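Local coordinates for 6-carboxyhexanoate--coa ligase (Bacillus subtilis, PDB 5FLG), which belongs to the 6-carboxyhexanoate--CoA ligase family and is seen here with magnesium, phosphoaminophosphonic acid-adenylate ester and pimelic acid bound, at residues V11-S16 / H27-G31; P80-V86 / G211-A217; S195-I201 / M218-E224. All coordinates share one frame. Residue numbers count along the deposited sequence, not the author numbering.

Overall arrangement
Reading from the N terminus, contact 1 comes first and is the most local: it closes the beta hairpin of strands 8-17 and 26-36 before either of the others opens. Contact 2 spans 124 residues to pair strand 81-84, at the edge of the seven-stranded mixed sheet, with strand 211-215. Contact 3 joins the loops after strands 188-194 and 211-215. Its first segment falls between the two of contact 2 and its second follows both, so contacts 2 and 3 cross. They share pimelic acid, and A217 packs on I201. Contacts 1 and 3 share ANP, with H27 beside D196; contacts 1 and 2, centres 26 Å apart, do not touch.

Contact 1: residues V11-S16 / H27-G31; sequences VRMRAS and HISGG. With ANP (phosphoaminophosphonic acid-adenylate ester), chain D.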
loop_
_atom_site.group_PDB
_atom_site.type_symbol
_atom_site.label_atom_id
_atom_site.label_comp_id
_atom_site.label_asym_id
_atom_site.label_seq_id
_atom_site.Cartn_x
_atom_site.Cartn_y
_atom_site.Cartn_z
ATOM N N VAL A 11 5.629 0.033 -8.713
ATOM C CA VAL A 11 4.255 -0.021 -8.173
ATOM C C VAL A 11 3.936 -1.461 -7.893
ATOM O O VAL A 11 4.013 -2.304 -8.799
ATOM C CB VAL A 11 3.190 0.545 -9.142
ATOM C CG1 VAL A 11 1.867 0.712 -8.410
ATOM C CG2 VAL A 11 3.602 1.893 -9.700
ATOM N N ARG A 12 3.672 -1.762 -6.620
ATOM C CA ARG A 12 3.485 -3.129 -6.178
ATOM C C ARG A 12 2.159 -3.298 -5.463
ATOM O O ARG A 12 1.645 -2.352 -4.849
ATOM C CB ARG A 12 4.610 -3.542 -5.207
ATOM C CG ARG A 12 5.954 -3.703 -5.896
ATOM C CD ARG A 12 7.023 -4.152 -4.900
ATOM N NE ARG A 12 7.310 -3.104 -3.925
ATOM C CZ ARG A 12 7.942 -3.304 -2.772
ATOM N NH1 ARG A 12 8.170 -4.536 -2.343
ATOM N NH2 ARG A 12 8.308 -2.275 -2.031
ATOM N N MET A 13 1.643 -4.520 -5.530
ATOM C CA MET A 13 0.364 -4.852 -4.956
ATOM C C MET A 13 0.451 -6.258 -4.401
ATOM O O MET A 13 0.919 -7.160 -5.066
ATOM C CB MET A 13 -0.762 -4.796 -6.014
ATOM C CG MET A 13 -2.146 -5.219 -5.498
ATOM S SD MET A 13 -2.532 -6.993 -5.640
ATOM C CE MET A 13 -2.560 -7.227 -7.399
ATOM N N ARG A 14 -0.230 -6.478 -3.290
ATOM C CA ARG A 14 -0.558 -7.808 -2.915
ATOM C C ARG A 14 -1.920 -7.863 -2.242
ATOM O O ARG A 14 -2.394 -6.882 -1.649
ATOM C CB ARG A 14 0.526 -8.330 -1.977
ATOM C CG ARG A 14 0.658 -7.504 -0.732
ATOM C CD ARG A 14 1.972 -7.862 -0.054
ATOM N NE ARG A 14 2.082 -7.332 1.299
ATOM C CZ ARG A 14 3.200 -6.812 1.799
ATOM N NH1 ARG A 14 4.288 -6.669 1.040
ATOM N NH2 ARG A 14 3.213 -6.387 3.055
ATOM N N ALA A 15 -2.519 -9.040 -2.299
ATOM C CA ALA A 15 -3.868 -9.196 -1.807
ATOM C C ALA A 15 -4.020 -10.577 -1.217
ATOM O O ALA A 15 -3.468 -11.549 -1.734
ATOM C CB ALA A 15 -4.890 -8.978 -2.931
ATOM N N SER A 16 -4.860 -10.669 -0.195
ATOM C CA SER A 16 -5.102 -11.923 0.470
ATOM C C SER A 16 -6.506 -11.997 1.040
ATOM O O SER A 16 -7.206 -11.002 1.092
ATOM C CB SER A 16 -4.076 -12.113 1.593
ATOM O OG SER A 16 -4.128 -11.025 2.483
ATOM N N HIS A 27 -2.965 -16.130 0.125
ATOM C CA HIS A 27 -2.471 -15.281 -0.964
ATOM C C HIS A 27 -3.453 -15.318 -2.125
ATOM O O HIS A 27 -3.788 -16.383 -2.619
ATOM C CB HIS A 27 -1.093 -15.804 -1.444
ATOM C CG HIS A 27 -0.566 -15.103 -2.663
ATOM N ND1 HIS A 27 -0.192 -13.781 -2.654
ATOM C CD2 HIS A 27 -0.370 -15.533 -3.933
ATOM C CE1 HIS A 27 0.182 -13.415 -3.867
ATOM N NE2 HIS A 27 0.101 -14.465 -4.659
ATOM N N ILE A 28 -3.954 -14.176 -2.543
ATOM C CA ILE A 28 -4.869 -14.174 -3.690
ATOM C C ILE A 28 -4.131 -13.729 -4.951
ATOM O O ILE A 28 -4.077 -14.453 -5.971
ATOM C CB ILE A 28 -6.055 -13.204 -3.487
ATOM C CG1 ILE A 28 -6.957 -13.651 -2.334
ATOM C CG2 ILE A 28 -6.858 -13.103 -4.773
ATOM C CD1 ILE A 28 -7.719 -14.913 -2.641
ATOM N N SER A 29 -3.534 -12.551 -4.862
ATOM C CA SER A 29 -2.879 -11.942 -6.008
ATOM C C SER A 29 -1.664 -11.101 -5.606
ATOM O O SER A 29 -1.598 -10.561 -4.509
ATOM C CB SER A 29 -3.863 -11.063 -6.766
ATOM O OG SER A 29 -3.283 -10.584 -7.960
ATOM N N GLY A 30 -0.710 -10.989 -6.525
ATOM C CA GLY A 30 0.412 -10.075 -6.376
ATOM C C GLY A 30 0.746 -9.475 -7.727
ATOM O O GLY A 30 0.569 -10.105 -8.745
ATOM N N GLY A 31 1.218 -8.245 -7.754
ATOM C CA GLY A 31 1.690 -7.686 -9.002
ATOM C C GLY A 31 2.828 -6.719 -8.811
ATOM O O GLY A 31 2.971 -6.092 -7.754
HETATM P PG ANP D . -1.582 -13.226 -10.018
HETATM O O1G ANP D . -2.582 -12.167 -9.645
HETATM O O2G ANP D . -2.236 -14.540 -10.348
HETATM O O3G ANP D . -0.578 -12.841 -11.055
HETATM P PB ANP D . 0.884 -14.054 -8.583
HETATM O O1B ANP D . 1.668 -13.198 -9.512
HETATM O O2B ANP D . 1.196 -14.210 -7.141
HETATM N N3B ANP D . -0.740 -13.464 -8.549
HETATM P PA ANP D . 1.107 -15.994 -10.696
HETATM O O1A ANP D . 0.195 -17.029 -11.171
HETATM O O2A ANP D . 1.460 -14.783 -11.511
HETATM O O3A ANP D . 0.736 -15.545 -9.197
HETATM O "O5'" ANP D . 2.504 -16.813 -10.375
HETATM C "C5'" ANP D . 2.467 -18.149 -9.958
HETATM C "C4'" ANP D . 3.421 -18.340 -8.777
HETATM O "O4'" ANP D . 4.729 -17.900 -9.165
HETATM C "C3'" ANP D . 3.016 -17.504 -7.572
HETATM O "O3'" ANP D . 2.185 -18.239 -6.682
HETATM C "C2'" ANP D . 4.333 -17.227 -6.907
HETATM O "O2'" ANP D . 4.717 -18.380 -6.157
HETATM C "C1'" ANP D . 5.244 -17.098 -8.095
HETATM N N9 ANP D . 5.360 -15.679 -8.448
HETATM C C8 ANP D . 4.428 -14.878 -9.076
HETATM N N7 ANP D . 4.947 -13.648 -9.297
HETATM C C5 ANP D . 6.207 -13.651 -8.766
HETATM C C6 ANP D . 7.309 -12.689 -8.599
HETATM N N6 ANP D . 7.211 -11.422 -9.013
HETATM N N1 ANP D . 8.454 -13.105 -8.013
HETATM C C2 ANP D . 8.581 -14.354 -7.552
HETATM N N3 ANP D . 7.664 -15.323 -7.716
HETATM C C4 ANP D . 6.448 -14.983 -8.205
#
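Two side chains of the second strand hold ANP: S29 OG donates to ANP O1G over a very short 2.4 Å, and H27 NE2 donates to ANP O2B at 2.7 Å, edge-on to the imidazole. Just after S29, G30 N lies 3.2 Å from ANP N3B. The strand that carries these groups pairs antiparallel with V11-S16, the axes 4.5 Å apart and inclined at 170°. M13 and G31 form a hydrogen-bonded pair, M13 N to G31 O at 3.0 Å and G31 N to M13 O at 2.9 Å, and A15 N reaches S29 O at 2.8 Å. At A15 the register slips by one residue. A15 O receives both I28 N (2.8 Å) and S29 N (3.3 Å), which defines a classic beta bulge. The extra residue falls between the two that grip ANP, so S29 and H27 belong to opposite faces of the ladder yet both reach the ligand.

Packing follows the faces. On one, M13 curls over G31, where no side chain intervenes, and brings CE to 3.5 Å from S29 OG. On the other, R14 stands opposite G30 and S16 opposite H27; S16 OG is hydrogen-bonded to G19 O. I28, the extra residue of the bulge, points toward the first strand, its CB 4.4 Å from A15 CB. The hairpin forms part of a three-stranded antiparallel sheet in which strand 61-68 flanks 8-17 on the side away from 26-36, with helix 40-52 packed against V11, M13 and S29 through L47 and K50.

Contact 2: residues P80-V86 / G211-A217; sequences PVHTNEV and GYQRITA. With PML (pimelic acid), chain C.
Extended strands 81-84 and 211-215 pair in parallel, axes 4.7 Å apart and inclined 21°, from V81-Y212 to N84-I215. Bonds alternate: Y212 N-P80 O, R214 N-H82 O and N84 N-R214 O at 2.8 Å, H82 N-Y212 O at 3.0 Å, T216 N-N84 O at 3.2 Å. G211, at positive phi, sets CA 3.6 Å from P80 O; a CB would clash. V81 (t) CG2 rests on Y212 (t) CD2 and T83 CG2 on T216 CG2 (both 3.8 Å), V81 CG1 on R214 CD (3.9 Å). R214 (m, t, p) donates NH1 to T83 OG1 and NE to PML O11 (both 3.0 Å) and NH2 to PML O12 (3.2 Å); Y212 OH shares PML O11 (2.7 Å), lining the pimelic acid pocket. Opposite, N84 ND2 donates to Q213 OE1 (2.9 Å) and R214 O (3.0 Å). V86 CG2 rests against I215 CG2 (4.1 Å) and A217 CB (4.0 Å); V86 N donates to T216 OG1 (3.1 Å). Helix 170-184 packs on V81, Y212 and R214; helix 89-102 on N84, Q213 and I215.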
loop_
_atom_site.group_PDB
_atom_site.type_symbol
_atom_site.label_atom_id
_atom_site.label_comp_id
_atom_site.label_asym_id
_atom_site.label_seq_id
_atom_site.Cartn_x
_atom_site.Cartn_y
_atom_site.Cartn_z
ATOM N N PRO A 80 13.797 -15.504 -26.349
ATOM C CA PRO A 80 13.136 -16.313 -27.383
ATOM C C PRO A 80 12.140 -17.323 -26.835
ATOM O O PRO A 80 12.386 -17.953 -25.803
ATOM C CB PRO A 80 14.282 -17.027 -28.078
ATOM C CG PRO A 80 15.431 -16.982 -27.113
ATOM C CD PRO A 80 15.225 -15.835 -26.167
ATOM N N VAL A 81 10.934 -17.330 -27.414
ATOM C CA VAL A 81 9.864 -18.169 -26.949
ATOM C C VAL A 81 9.639 -19.368 -27.869
ATOM O O VAL A 81 9.701 -19.255 -29.079
ATOM C CB VAL A 81 8.572 -17.353 -26.896
ATOM C CG1 VAL A 81 7.381 -18.244 -26.636
ATOM C CG2 VAL A 81 8.709 -16.285 -25.835
ATOM N N HIS A 82 9.313 -20.504 -27.278
ATOM C CA HIS A 82 8.836 -21.666 -28.013
ATOM C C HIS A 82 7.675 -22.305 -27.226
ATOM O O HIS A 82 7.703 -22.376 -25.985
ATOM C CB HIS A 82 9.972 -22.686 -28.200
ATOM C CG HIS A 82 9.555 -23.904 -28.971
ATOM N ND1 HIS A 82 9.021 -23.833 -30.240
ATOM C CD2 HIS A 82 9.470 -25.202 -28.601
ATOM C CE1 HIS A 82 8.602 -25.031 -30.611
ATOM N NE2 HIS A 82 8.879 -25.883 -29.643
ATOM N N THR A 83 6.595 -22.614 -27.938
ATOM C CA THR A 83 5.440 -23.214 -27.328
ATOM C C THR A 83 5.431 -24.709 -27.575
ATOM O O THR A 83 5.402 -25.158 -28.702
ATOM C CB THR A 83 4.114 -22.605 -27.848
ATOM O OG1 THR A 83 4.086 -21.204 -27.549
ATOM C CG2 THR A 83 2.948 -23.280 -27.164
ATOM N N ASN A 84 5.498 -25.480 -26.496
ATOM C CA ASN A 84 5.415 -26.919 -26.586
ATOM C C ASN A 84 4.005 -27.328 -26.275
ATOM O O ASN A 84 3.575 -27.265 -25.117
ATOM C CB ASN A 84 6.344 -27.560 -25.555
ATOM C CG ASN A 84 7.781 -27.120 -25.726
ATOM O OD1 ASN A 84 8.475 -27.627 -26.582
ATOM N ND2 ASN A 84 8.187 -26.093 -24.985
ATOM N N GLU A 85 3.336 -27.874 -27.277
ATOM C CA GLU A 85 1.950 -28.338 -27.124
ATOM C C GLU A 85 1.996 -29.748 -26.575
ATOM O O GLU A 85 2.612 -30.618 -27.158
ATOM C CB GLU A 85 1.241 -28.344 -28.485
ATOM C CG GLU A 85 1.368 -27.036 -29.240
ATOM C CD GLU A 85 0.257 -26.057 -28.893
ATOM O OE1 GLU A 85 -0.741 -26.480 -28.277
ATOM O OE2 GLU A 85 0.379 -24.859 -29.221
ATOM N N VAL A 86 1.353 -29.972 -25.450
ATOM C CA VAL A 86 1.252 -31.296 -24.905
ATOM C C VAL A 86 -0.215 -31.586 -24.618
ATOM O O VAL A 86 -1.050 -30.698 -24.688
ATOM C CB VAL A 86 2.088 -31.444 -23.618
ATOM C CG1 VAL A 86 3.577 -31.247 -23.920
ATOM C CG2 VAL A 86 1.617 -30.443 -22.577
ATOM N N GLY A 211 15.889 -20.505 -23.798
ATOM C CA GLY A 211 14.918 -19.420 -23.727
ATOM C C GLY A 211 13.689 -19.723 -22.865
ATOM O O GLY A 211 13.782 -20.375 -21.820
ATOM N N TYR A 212 12.530 -19.286 -23.342
ATOM C CA TYR A 212 11.242 -19.419 -22.617
ATOM C C TYR A 212 10.400 -20.491 -23.281
ATOM O O TYR A 212 9.846 -20.288 -24.373
ATOM C CB TYR A 212 10.504 -18.094 -22.648
ATOM C CG TYR A 212 9.180 -18.017 -21.861
ATOM C CD1 TYR A 212 9.189 -17.695 -20.516
ATOM C CD2 TYR A 212 7.978 -17.932 -22.527
ATOM C CE1 TYR A 212 8.031 -17.440 -19.823
ATOM C CE2 TYR A 212 6.775 -17.726 -21.838
ATOM C CZ TYR A 212 6.815 -17.479 -20.486
ATOM O OH TYR A 212 5.677 -17.314 -19.760
ATOM N N GLN A 213 10.364 -21.661 -22.649
ATOM C CA GLN A 213 9.760 -22.839 -23.225
ATOM C C GLN A 213 8.409 -23.036 -22.578
ATOM O O GLN A 213 8.333 -23.513 -21.458
ATOM C CB GLN A 213 10.644 -24.061 -22.983
ATOM C CG GLN A 213 11.962 -24.030 -23.745
ATOM C CD GLN A 213 11.811 -24.433 -25.200
ATOM O OE1 GLN A 213 10.906 -25.189 -25.574
ATOM N NE2 GLN A 213 12.683 -23.905 -26.040
ATOM N N ARG A 214 7.343 -22.557 -23.237
ATOM C CA ARG A 214 6.013 -22.715 -22.690
ATOM C C ARG A 214 5.581 -24.161 -22.809
ATOM O O ARG A 214 5.782 -24.779 -23.832
ATOM C CB ARG A 214 5.018 -21.829 -23.473
ATOM C CG ARG A 214 5.436 -20.396 -23.536
ATOM C CD ARG A 214 4.495 -19.554 -24.371
ATOM N NE ARG A 214 3.201 -19.438 -23.735
ATOM C CZ ARG A 214 2.046 -19.706 -24.331
ATOM N NH1 ARG A 214 2.023 -20.173 -25.561
ATOM N NH2 ARG A 214 0.909 -19.526 -23.677
ATOM N N ILE A 215 4.858 -24.647 -21.810
ATOM C CA ILE A 215 4.333 -25.973 -21.822
ATOM C C ILE A 215 2.822 -25.908 -21.521
ATOM O O ILE A 215 2.405 -25.454 -20.454
ATOM C CB ILE A 215 5.054 -26.823 -20.767
ATOM C CG1 ILE A 215 6.569 -26.851 -21.064
ATOM C CG2 ILE A 215 4.475 -28.216 -20.753
ATOM C CD1 ILE A 215 7.413 -27.538 -20.010
ATOM N N THR A 216 1.997 -26.330 -22.476
ATOM C CA THR A 216 0.593 -25.892 -22.472
ATOM C C THR A 216 -0.297 -26.581 -21.429
ATOM O O THR A 216 -1.327 -26.042 -21.057
ATOM C CB THR A 216 -0.073 -26.053 -23.838
ATOM O OG1 THR A 216 -0.036 -27.432 -24.247
ATOM C CG2 THR A 216 0.589 -25.167 -24.844
ATOM N N ALA A 217 0.153 -27.688 -20.871
ATOM C CA ALA A 217 -0.512 -28.255 -19.721
ATOM C C ALA A 217 0.523 -28.691 -18.701
ATOM O O ALA A 217 1.325 -29.589 -18.977
ATOM C CB ALA A 217 -1.357 -29.454 -20.143
HETATM C C1 PML C . 2.480 -18.400 -20.228
HETATM O O11 PML C . 3.494 -18.317 -20.995
HETATM O O12 PML C . 1.300 -18.495 -20.718
HETATM C C2 PML C . 2.756 -18.792 -18.764
HETATM C C3 PML C . 2.197 -17.888 -17.678
HETATM C C4 PML C . 1.829 -18.634 -16.382
HETATM C C5 PML C . 2.407 -18.034 -15.114
HETATM C C6 PML C . 1.398 -17.834 -13.987
HETATM C C7 PML C . 0.254 -16.902 -14.395
HETATM O O71 PML C . 0.524 -15.733 -14.761
HETATM O O72 PML C . -0.933 -17.285 -14.241
#

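Contact 3: residues S195-I201 / M218-E224; sequences SDDPDYI and MKEYGTE. With MG (magnesium ion), chain F; PML (pimelic acid), chain C; ANP (phosphoaminophosphonic acid-adenylate ester), chain D.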
loop_
_atom_site.group_PDB
_atom_site.type_symbol
_atom_site.label_atom_id
_atom_site.label_comp_id
_atom_site.label_asym_id
_atom_site.label_seq_id
_atom_site.Cartn_x
_atom_site.Cartn_y
_atom_site.Cartn_z
ATOM N N SER A 195 1.118 -21.856 -12.792
ATOM C CA SER A 195 0.260 -20.937 -12.118
ATOM C C SER A 195 -0.340 -21.569 -10.879
ATOM O O SER A 195 -0.692 -22.746 -10.885
ATOM C CB SER A 195 -0.901 -20.497 -13.064
ATOM O OG SER A 195 -1.604 -19.427 -12.453
ATOM N N ASP A 196 -0.618 -20.753 -9.875
ATOM C CA ASP A 196 -1.488 -21.169 -8.774
ATOM C C ASP A 196 -2.967 -20.744 -9.037
ATOM O O ASP A 196 -3.815 -20.944 -8.177
ATOM C CB ASP A 196 -1.016 -20.591 -7.438
ATOM C CG ASP A 196 -0.871 -19.050 -7.477
ATOM O OD1 ASP A 196 -0.851 -18.479 -8.594
ATOM O OD2 ASP A 196 -0.779 -18.415 -6.396
ATOM N N ASP A 197 -3.287 -20.321 -10.248
ATOM C CA ASP A 197 -4.714 -20.049 -10.604
ATOM C C ASP A 197 -5.459 -21.353 -10.992
ATOM O O ASP A 197 -4.956 -22.139 -11.788
ATOM C CB ASP A 197 -4.791 -19.101 -11.790
ATOM C CG ASP A 197 -4.125 -17.738 -11.539
ATOM O OD1 ASP A 197 -3.625 -17.434 -10.424
ATOM O OD2 ASP A 197 -4.022 -16.983 -12.529
ATOM N N PRO A 198 -6.739 -21.494 -10.585
ATOM C CA PRO A 198 -7.445 -22.727 -10.928
ATOM C C PRO A 198 -7.796 -22.818 -12.409
ATOM O O PRO A 198 -8.094 -23.891 -12.915
ATOM C CB PRO A 198 -8.708 -22.671 -10.051
ATOM C CG PRO A 198 -8.885 -21.231 -9.727
ATOM C CD PRO A 198 -7.488 -20.681 -9.608
ATOM N N ASP A 199 -7.666 -21.728 -13.130
ATOM C CA ASP A 199 -8.253 -21.662 -14.464
ATOM C C ASP A 199 -7.165 -21.375 -15.487
ATOM O O ASP A 199 -7.466 -20.975 -16.608
ATOM C CB ASP A 199 -9.320 -20.579 -14.523
ATOM C CG ASP A 199 -8.826 -19.250 -13.956
ATOM O OD1 ASP A 199 -7.770 -19.199 -13.248
ATOM O OD2 ASP A 199 -9.474 -18.242 -14.268
ATOM N N TYR A 200 -5.918 -21.718 -15.152
ATOM C CA TYR A 200 -4.824 -21.567 -16.120
ATOM C C TYR A 200 -3.732 -22.604 -15.918
ATOM O O TYR A 200 -3.114 -22.669 -14.838
ATOM C CB TYR A 200 -4.245 -20.173 -16.000
ATOM C CG TYR A 200 -3.439 -19.767 -17.192
ATOM C CD1 TYR A 200 -4.060 -19.325 -18.359
ATOM C CD2 TYR A 200 -2.046 -19.913 -17.194
ATOM C CE1 TYR A 200 -3.320 -18.941 -19.464
ATOM C CE2 TYR A 200 -1.302 -19.615 -18.323
ATOM C CZ TYR A 200 -1.931 -19.131 -19.450
ATOM O OH TYR A 200 -1.176 -18.739 -20.524
ATOM N N ILE A 201 -3.589 -23.496 -16.899
ATOM C CA ILE A 201 -2.774 -24.699 -16.731
ATOM C C ILE A 201 -1.459 -24.687 -17.509
ATOM O O ILE A 201 -0.651 -25.616 -17.401
ATOM C CB ILE A 201 -3.565 -25.951 -17.099
ATOM C CG1 ILE A 201 -3.909 -25.949 -18.588
ATOM C CG2 ILE A 201 -4.835 -26.024 -16.275
ATOM C CD1 ILE A 201 -4.380 -27.298 -19.087
ATOM N N MET A 218 0.404 -28.177 -17.475
ATOM C CA MET A 218 1.391 -28.494 -16.416
ATOM C C MET A 218 0.699 -28.970 -15.137
ATOM O O MET A 218 1.350 -29.354 -14.156
ATOM C CB MET A 218 2.253 -27.267 -16.111
ATOM C CG MET A 218 3.263 -26.931 -17.191
ATOM S SD MET A 218 4.650 -28.092 -17.186
ATOM C CE MET A 218 5.719 -27.369 -15.956
ATOM N N LYS A 219 -0.628 -28.858 -15.128
ATOM C CA LYS A 219 -1.442 -29.336 -14.005
ATOM C C LYS A 219 -2.895 -29.420 -14.482
ATOM O O LYS A 219 -3.185 -29.013 -15.597
ATOM C CB LYS A 219 -1.379 -28.342 -12.866
ATOM C CG LYS A 219 -1.946 -26.979 -13.236
ATOM C CD LYS A 219 -2.311 -26.196 -11.987
ATOM C CE LYS A 219 -2.901 -24.845 -12.328
ATOM N NZ LYS A 219 -3.266 -24.130 -11.075
ATOM N N GLU A 220 -3.809 -29.805 -13.595
ATOM C CA GLU A 220 -5.218 -29.963 -13.964
ATOM C C GLU A 220 -5.981 -28.679 -13.685
ATOM O O GLU A 220 -5.711 -27.987 -12.710
ATOM C CB GLU A 220 -5.872 -31.112 -13.187
ATOM C CG GLU A 220 -5.274 -32.485 -13.450
ATOM C CD GLU A 220 -5.585 -33.056 -14.830
ATOM O OE1 GLU A 220 -6.302 -32.421 -15.626
ATOM O OE2 GLU A 220 -5.069 -34.147 -15.144
ATOM N N TYR A 221 -6.955 -28.376 -14.530
ATOM C CA TYR A 221 -7.941 -27.349 -14.211
ATOM C C TYR A 221 -8.504 -27.506 -12.811
ATOM O O TYR A 221 -8.697 -28.619 -12.345
ATOM C CB TYR A 221 -9.061 -27.357 -15.240
ATOM C CG TYR A 221 -8.680 -26.593 -16.474
ATOM C CD1 TYR A 221 -8.532 -25.216 -16.432
ATOM C CD2 TYR A 221 -8.345 -27.257 -17.644
ATOM C CE1 TYR A 221 -8.096 -24.517 -17.533
ATOM C CE2 TYR A 221 -7.972 -26.554 -18.771
ATOM C CZ TYR A 221 -7.836 -25.190 -18.693
ATOM O OH TYR A 221 -7.401 -24.489 -19.779
ATOM N N GLY A 222 -8.674 -26.393 -12.108
ATOM C CA GLY A 222 -9.333 -26.408 -10.806
ATOM C C GLY A 222 -8.407 -26.582 -9.627
ATOM O O GLY A 222 -8.845 -26.503 -8.492
ATOM N N THR A 223 -7.129 -26.851 -9.857
ATOM C CA THR A 223 -6.213 -26.982 -8.715
ATOM C C THR A 223 -5.514 -25.646 -8.477
ATOM O O THR A 223 -5.349 -24.837 -9.391
ATOM C CB THR A 223 -5.156 -28.068 -8.964
ATOM O OG1 THR A 223 -4.422 -27.732 -10.146
ATOM C CG2 THR A 223 -5.814 -29.425 -9.182
ATOM N N GLU A 224 -5.171 -25.376 -7.225
ATOM C CA GLU A 224 -4.573 -24.108 -6.878
ATOM C C GLU A 224 -3.101 -24.191 -6.477
ATOM O O GLU A 224 -2.615 -23.316 -5.772
ATOM C CB GLU A 224 -5.363 -23.477 -5.765
ATOM C CG GLU A 224 -6.762 -23.061 -6.187
ATOM C CD GLU A 224 -7.380 -22.108 -5.179
ATOM O OE1 GLU A 224 -6.982 -22.161 -3.988
ATOM O OE2 GLU A 224 -8.220 -21.271 -5.581
HETATM MG MG MG F . -1.742 -16.640 -9.522
HETATM C C1 PML C . 2.480 -18.400 -20.228
HETATM O O11 PML C . 3.494 -18.317 -20.995
HETATM O O12 PML C . 1.300 -18.495 -20.718
HETATM C C2 PML C . 2.756 -18.792 -18.764
HETATM C C3 PML C . 2.197 -17.888 -17.678
HETATM C C4 PML C . 1.829 -18.634 -16.382
HETATM C C5 PML C . 2.407 -18.034 -15.114
HETATM C C6 PML C . 1.398 -17.834 -13.987
HETATM C C7 PML C . 0.254 -16.902 -14.395
HETATM O O71 PML C . 0.524 -15.733 -14.761
HETATM O O72 PML C . -0.933 -17.285 -14.241
HETATM P PG ANP D . -1.582 -13.226 -10.018
HETATM O O1G ANP D . -2.582 -12.167 -9.645
HETATM O O2G ANP D . -2.236 -14.540 -10.348
HETATM O O3G ANP D . -0.578 -12.841 -11.055
HETATM P PB ANP D . 0.884 -14.054 -8.583
HETATM O O1B ANP D . 1.668 -13.198 -9.512
HETATM O O2B ANP D . 1.196 -14.210 -7.141
HETATM N N3B ANP D . -0.740 -13.464 -8.549
HETATM P PA ANP D . 1.107 -15.994 -10.696
HETATM O O1A ANP D . 0.195 -17.029 -11.171
HETATM O O2A ANP D . 1.460 -14.783 -11.511
HETATM O O3A ANP D . 0.736 -15.545 -9.197
HETATM O "O5'" ANP D . 2.504 -16.813 -10.375
HETATM C "C5'" ANP D . 2.467 -18.149 -9.958
HETATM C "C4'" ANP D . 3.421 -18.340 -8.777
HETATM O "O4'" ANP D . 4.729 -17.900 -9.165
HETATM C "C3'" ANP D . 3.016 -17.504 -7.572
HETATM O "O3'" ANP D . 2.185 -18.239 -6.682
HETATM C "C2'" ANP D . 4.333 -17.227 -6.907
HETATM O "O2'" ANP D . 4.717 -18.380 -6.157
HETATM C "C1'" ANP D . 5.244 -17.098 -8.095
HETATM N N9 ANP D . 5.360 -15.679 -8.448
HETATM C C8 ANP D . 4.428 -14.878 -9.076
HETATM N N7 ANP D . 4.947 -13.648 -9.297
HETATM C C5 ANP D . 6.207 -13.651 -8.766
HETATM C C6 ANP D . 7.309 -12.689 -8.599
HETATM N N6 ANP D . 7.211 -11.422 -9.013
HETATM N N1 ANP D . 8.454 -13.105 -8.013
HETATM C C2 ANP D . 8.581 -14.354 -7.552
HETATM N N3 ANP D . 7.664 -15.323 -7.716
HETATM C C4 ANP D . 6.448 -14.983 -8.205
HETATM O O HOH W 1 -1.984 -15.697 -7.210
HETATM O O HOH W 2 -5.107 -22.822 -19.307
#
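K219 illustrates how one buried ammonium can tie two loops together. Its extended side chain brings NZ to three carbonyls, D197 O at 2.7 Å, T223 O at 2.8 Å and S195 O at 2.9 Å, three acceptors for three protons. Backbones meet too: M218 N donates to I201 O (2.8 Å) and G222 N to P198 O (2.7 Å). That second bond links two beta turns, type I from D197 to Y200 and type II from E220 to T223, with G222 at positive phi. E220 O accepts T223 OG1 at 2.9 Å and, weakly, T223 N at 3.4 Å.

The first loop follows strand 188-194 and supplies the two aspartates of a magnesium site. D196 OD1 and D197 OD1 each bind MG at 2.2 Å, joined by ANP O2G (2.3 Å), ANP O1A (2.6 Å) and water 1 (2.5 Å). S195 OG accepts D197 N at 2.9 Å, an ST turn at the start of the metal-binding pair; its own proton has both PML O72 (2.9 Å) and ANP O1A (3.3 Å) within reach. At pimelic acid's far end, Y200 OH donates to PML O12 over a very short 2.5 Å. D196 OD2 accepts water 1 (3.1 Å) and, weakly, ANP O3' (3.0 Å); other carboxylate oxygens turn to partners outside the loops: D197 OD2 forms a salt bridge with R171, E224 OE1 with K26, and D199 OD1 accepts S55 OG. I201 lays CG2 on the face of the Y221 ring, 3.7 Å from its centroid, and water 2 hydrogen-bonds to I201 N and Y221 OH (2.9 Å each).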